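Local coordinates for protein leucyl-trna synthetase (Plasmodium falciparum, PDB 5FOC) that forms the editing domain of a class I leucyl-tRNA synthetase, probably hydrolysing mischarged tRNA, within an enzyme that joins leucine to its tRNA, at residues 221-229 and 236-244. The protein carries 2 engineered substitutions. Sequence-based numbering, arbitrary orientation.
Sequences EHFVGLETY and KNLYILPMT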
loop_
_atom_site.group_PDB
_atom_site.type_symbol
_atom_site.label_atom_id
_atom_site.label_comp_id
_atom_site.label_asym_id
_atom_site.label_seq_id
_atom_site.Cartn_x
_atom_site.Cartn_y
_atom_site.Cartn_z
ATOM N N GLU A 221 11.334 6.330 -0.232
ATOM C CA GLU A 221 12.607 5.615 -0.114
ATOM C C GLU A 221 12.880 5.201 1.340
ATOM O O GLU A 221 13.477 4.151 1.615
ATOM C CB GLU A 221 13.768 6.438 -0.667
ATOM C CG GLU A 221 14.043 7.769 -0.015
ATOM C CD GLU A 221 15.331 8.425 -0.519
ATOM O OE1 GLU A 221 16.280 7.747 -0.943
ATOM O OE2 GLU A 221 15.421 9.645 -0.457
ATOM N N HIS A 222 12.420 6.020 2.266
ATOM C CA HIS A 222 12.682 5.765 3.679
ATOM C C HIS A 222 11.920 4.608 4.260
ATOM O O HIS A 222 12.307 4.040 5.323
ATOM C CB HIS A 222 12.451 7.000 4.497
ATOM C CG HIS A 222 13.360 8.106 4.126
ATOM N ND1 HIS A 222 14.727 7.984 4.169
ATOM C CD2 HIS A 222 13.108 9.344 3.635
ATOM C CE1 HIS A 222 15.283 9.112 3.787
ATOM N NE2 HIS A 222 14.320 9.941 3.421
ATOM N N PHE A 223 10.875 4.184 3.584
ATOM C CA PHE A 223 10.082 3.032 3.991
ATOM C C PHE A 223 10.482 1.719 3.340
ATOM O O PHE A 223 9.970 0.654 3.738
ATOM C CB PHE A 223 8.619 3.270 3.712
ATOM C CG PHE A 223 8.026 4.462 4.414
ATOM C CD1 PHE A 223 8.058 4.592 5.803
ATOM C CD2 PHE A 223 7.349 5.441 3.691
ATOM C CE1 PHE A 223 7.451 5.676 6.422
ATOM C CE2 PHE A 223 6.764 6.525 4.312
ATOM C CZ PHE A 223 6.792 6.646 5.661
ATOM N N VAL A 224 11.356 1.801 2.329
ATOM C CA VAL A 224 11.781 0.618 1.602
ATOM C C VAL A 224 12.485 -0.322 2.570
ATOM O O VAL A 224 13.355 0.073 3.322
ATOM C CB VAL A 224 12.632 0.963 0.362
ATOM C CG1 VAL A 224 13.215 -0.271 -0.299
ATOM C CG2 VAL A 224 11.714 1.669 -0.651
ATOM N N GLY A 225 12.020 -1.561 2.570
ATOM C CA GLY A 225 12.581 -2.620 3.470
ATOM C C GLY A 225 11.757 -2.890 4.728
ATOM O O GLY A 225 11.922 -3.925 5.385
ATOM N N LEU A 226 10.872 -1.963 5.126
ATOM C CA LEU A 226 9.944 -2.217 6.203
ATOM C C LEU A 226 9.119 -3.449 5.922
ATOM O O LEU A 226 8.683 -3.698 4.784
ATOM C CB LEU A 226 8.959 -1.077 6.439
ATOM C CG LEU A 226 9.326 0.158 7.217
ATOM C CD1 LEU A 226 8.100 1.061 7.360
ATOM C CD2 LEU A 226 9.780 -0.244 8.600
ATOM N N GLU A 227 8.842 -4.194 6.971
ATOM C CA GLU A 227 8.031 -5.397 6.857
ATOM C C GLU A 227 6.576 -5.002 7.101
ATOM O O GLU A 227 6.249 -4.306 8.060
ATOM C CB GLU A 227 8.562 -6.461 7.896
ATOM C CG GLU A 227 7.847 -7.793 7.721
ATOM C CD GLU A 227 8.217 -8.829 8.785
ATOM O OE1 GLU A 227 8.593 -8.391 9.872
ATOM O OE2 GLU A 227 8.072 -10.028 8.528
ATOM N N THR A 228 5.705 -5.420 6.159
ATOM C CA THR A 228 4.246 -5.215 6.291
ATOM C C THR A 228 3.470 -6.539 6.173
ATOM O O THR A 228 4.014 -7.570 5.738
ATOM C CB THR A 228 3.718 -4.172 5.257
ATOM O OG1 THR A 228 3.846 -4.734 3.968
ATOM C CG2 THR A 228 4.496 -2.848 5.373
ATOM N N TYR A 229 2.175 -6.491 6.509
ATOM C CA TYR A 229 1.317 -7.636 6.297
ATOM C C TYR A 229 -0.130 -7.138 6.162
ATOM O O TYR A 229 -0.440 -6.026 6.572
ATOM C CB TYR A 229 1.499 -8.711 7.420
ATOM C CG TYR A 229 0.995 -8.239 8.736
ATOM C CD1 TYR A 229 1.751 -7.377 9.517
ATOM C CD2 TYR A 229 -0.284 -8.584 9.177
ATOM C CE1 TYR A 229 1.274 -6.901 10.733
ATOM C CE2 TYR A 229 -0.793 -8.072 10.365
ATOM C CZ TYR A 229 0.002 -7.252 11.158
ATOM O OH TYR A 229 -0.513 -6.777 12.361
ATOM N N LYS A 236 3.217 -13.226 5.766
ATOM C CA LYS A 236 3.138 -11.989 6.552
ATOM C C LYS A 236 4.450 -11.154 6.563
ATOM O O LYS A 236 4.583 -10.221 7.357
ATOM C CB LYS A 236 2.658 -12.292 8.000
ATOM C CG LYS A 236 1.383 -13.114 8.130
ATOM C CD LYS A 236 0.148 -12.450 7.435
ATOM C CE LYS A 236 -1.112 -13.324 7.599
ATOM N NZ LYS A 236 -2.276 -12.746 6.913
ATOM N N ASN A 237 5.386 -11.467 5.679
ATOM C CA ASN A 237 6.621 -10.704 5.561
ATOM C C ASN A 237 6.711 -9.919 4.264
ATOM O O ASN A 237 7.606 -10.099 3.446
ATOM C CB ASN A 237 7.861 -11.615 5.752
ATOM C CG ASN A 237 8.003 -12.660 4.683
ATOM O OD1 ASN A 237 7.012 -13.248 4.277
ATOM N ND2 ASN A 237 9.244 -12.976 4.271
ATOM N N LEU A 238 5.752 -9.007 4.108
ATOM C CA LEU A 238 5.617 -8.300 2.856
ATOM C C LEU A 238 6.450 -7.040 2.876
ATOM O O LEU A 238 6.005 -5.958 3.325
ATOM C CB LEU A 238 4.137 -7.958 2.665
ATOM C CG LEU A 238 3.137 -9.052 2.935
ATOM C CD1 LEU A 238 1.686 -8.555 2.640
ATOM C CD2 LEU A 238 3.423 -10.258 2.101
ATOM N N TYR A 239 7.680 -7.159 2.426
ATOM C CA TYR A 239 8.598 -6.052 2.527
ATOM C C TYR A 239 8.132 -4.970 1.569
ATOM O O TYR A 239 7.618 -5.297 0.467
ATOM C CB TYR A 239 10.024 -6.496 2.237
ATOM C CG TYR A 239 10.453 -7.580 3.215
ATOM C CD1 TYR A 239 10.570 -7.313 4.558
ATOM C CD2 TYR A 239 10.635 -8.871 2.774
ATOM C CE1 TYR A 239 10.929 -8.348 5.436
ATOM C CE2 TYR A 239 11.030 -9.895 3.654
ATOM C CZ TYR A 239 11.113 -9.601 4.972
ATOM O OH TYR A 239 11.503 -10.635 5.836
ATOM N N ILE A 240 8.422 -3.741 1.958
ATOM C CA ILE A 240 8.180 -2.589 1.052
ATOM C C ILE A 240 9.299 -2.535 0.019
ATOM O O ILE A 240 10.486 -2.423 0.374
ATOM C CB ILE A 240 8.026 -1.270 1.778
ATOM C CG1 ILE A 240 6.811 -1.333 2.663
ATOM C CG2 ILE A 240 7.861 -0.116 0.775
ATOM C CD1 ILE A 240 6.511 -0.140 3.529
ATOM N N LEU A 241 8.936 -2.508 -1.278
ATOM C CA LEU A 241 9.866 -2.412 -2.361
ATOM C C LEU A 241 9.583 -1.188 -3.244
ATOM O O LEU A 241 8.445 -0.766 -3.276
ATOM C CB LEU A 241 9.797 -3.648 -3.238
ATOM C CG LEU A 241 10.126 -5.034 -2.682
ATOM C CD1 LEU A 241 10.008 -6.056 -3.790
ATOM C CD2 LEU A 241 11.533 -5.028 -2.136
ATOM N N PRO A 242 10.599 -0.657 -3.903
ATOM C CA PRO A 242 10.403 0.539 -4.736
ATOM C C PRO A 242 9.883 0.234 -6.140
ATOM O O PRO A 242 10.390 -0.625 -6.820
ATOM C CB PRO A 242 11.788 1.140 -4.794
ATOM C CG PRO A 242 12.687 -0.055 -4.777
ATOM C CD PRO A 242 12.034 -1.017 -3.813
ATOM N N MET A 243 8.859 1.011 -6.554
ATOM C CA MET A 243 8.310 0.919 -7.911
ATOM C C MET A 243 8.139 2.353 -8.385
ATOM O O MET A 243 7.245 3.058 -7.923
ATOM C CB MET A 243 7.019 0.142 -7.898
ATOM C CG MET A 243 6.302 0.055 -9.263
ATOM S SD MET A 243 4.694 -0.783 -9.187
ATOM C CE MET A 243 5.017 -2.360 -9.941
ATOM N N THR A 244 9.057 2.797 -9.257
ATOM C CA THR A 244 9.082 4.203 -9.717
ATOM C C THR A 244 7.977 4.552 -10.675
ATOM O O THR A 244 7.798 5.731 -10.948
ATOM C CB THR A 244 10.421 4.575 -10.376
ATOM O OG1 THR A 244 10.667 3.742 -11.532
ATOM C CG2 THR A 244 11.521 4.431 -9.355
#
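The carbonyl oxygen of L238 is gripped twice by T228: the hydroxyl OG1 reaches L238 O at 2.6 Å, in the carbonyl plane on a lone pair, while T228 N approaches the same oxygen at 2.9 Å from 54° out of that plane. T228 places OG1 between its own backbone N and carbonyl carbon (chi1 67°), which turns the hydroxyl to this oxygen and directs CG2 to I240 CD1, 3.8 Å away. A return bond from L238 N to T228 O completes the antiparallel hydrogen-bonded pair; E227 and Y239 form the adjacent non-hydrogen-bonded pair, where E227 CG lies 3.9 Å from Y239 CE1. Past these two bridges the bonding runs from strand 238-242 to the turn before strand 227-229: I240 N donates to L226 O, and G225 N, in the type II turn from F223 to L226, donates to I240 O at 2.8 Å. I240 packs CD1 against F223 CB and L226 CB, whereas V224 CG1 meets P242 CD at 3.8 Å. This beta hairpin belongs to the mixed sheet of the editing domain: strand 7-15 pairs with 227-229 and strand 138-141 with 238-242, T139 OG1 also hydrogen-bonded to T228 OG1. Helix 18-35 packs on F223 and L226, and helix 263-274 on L241 and M243.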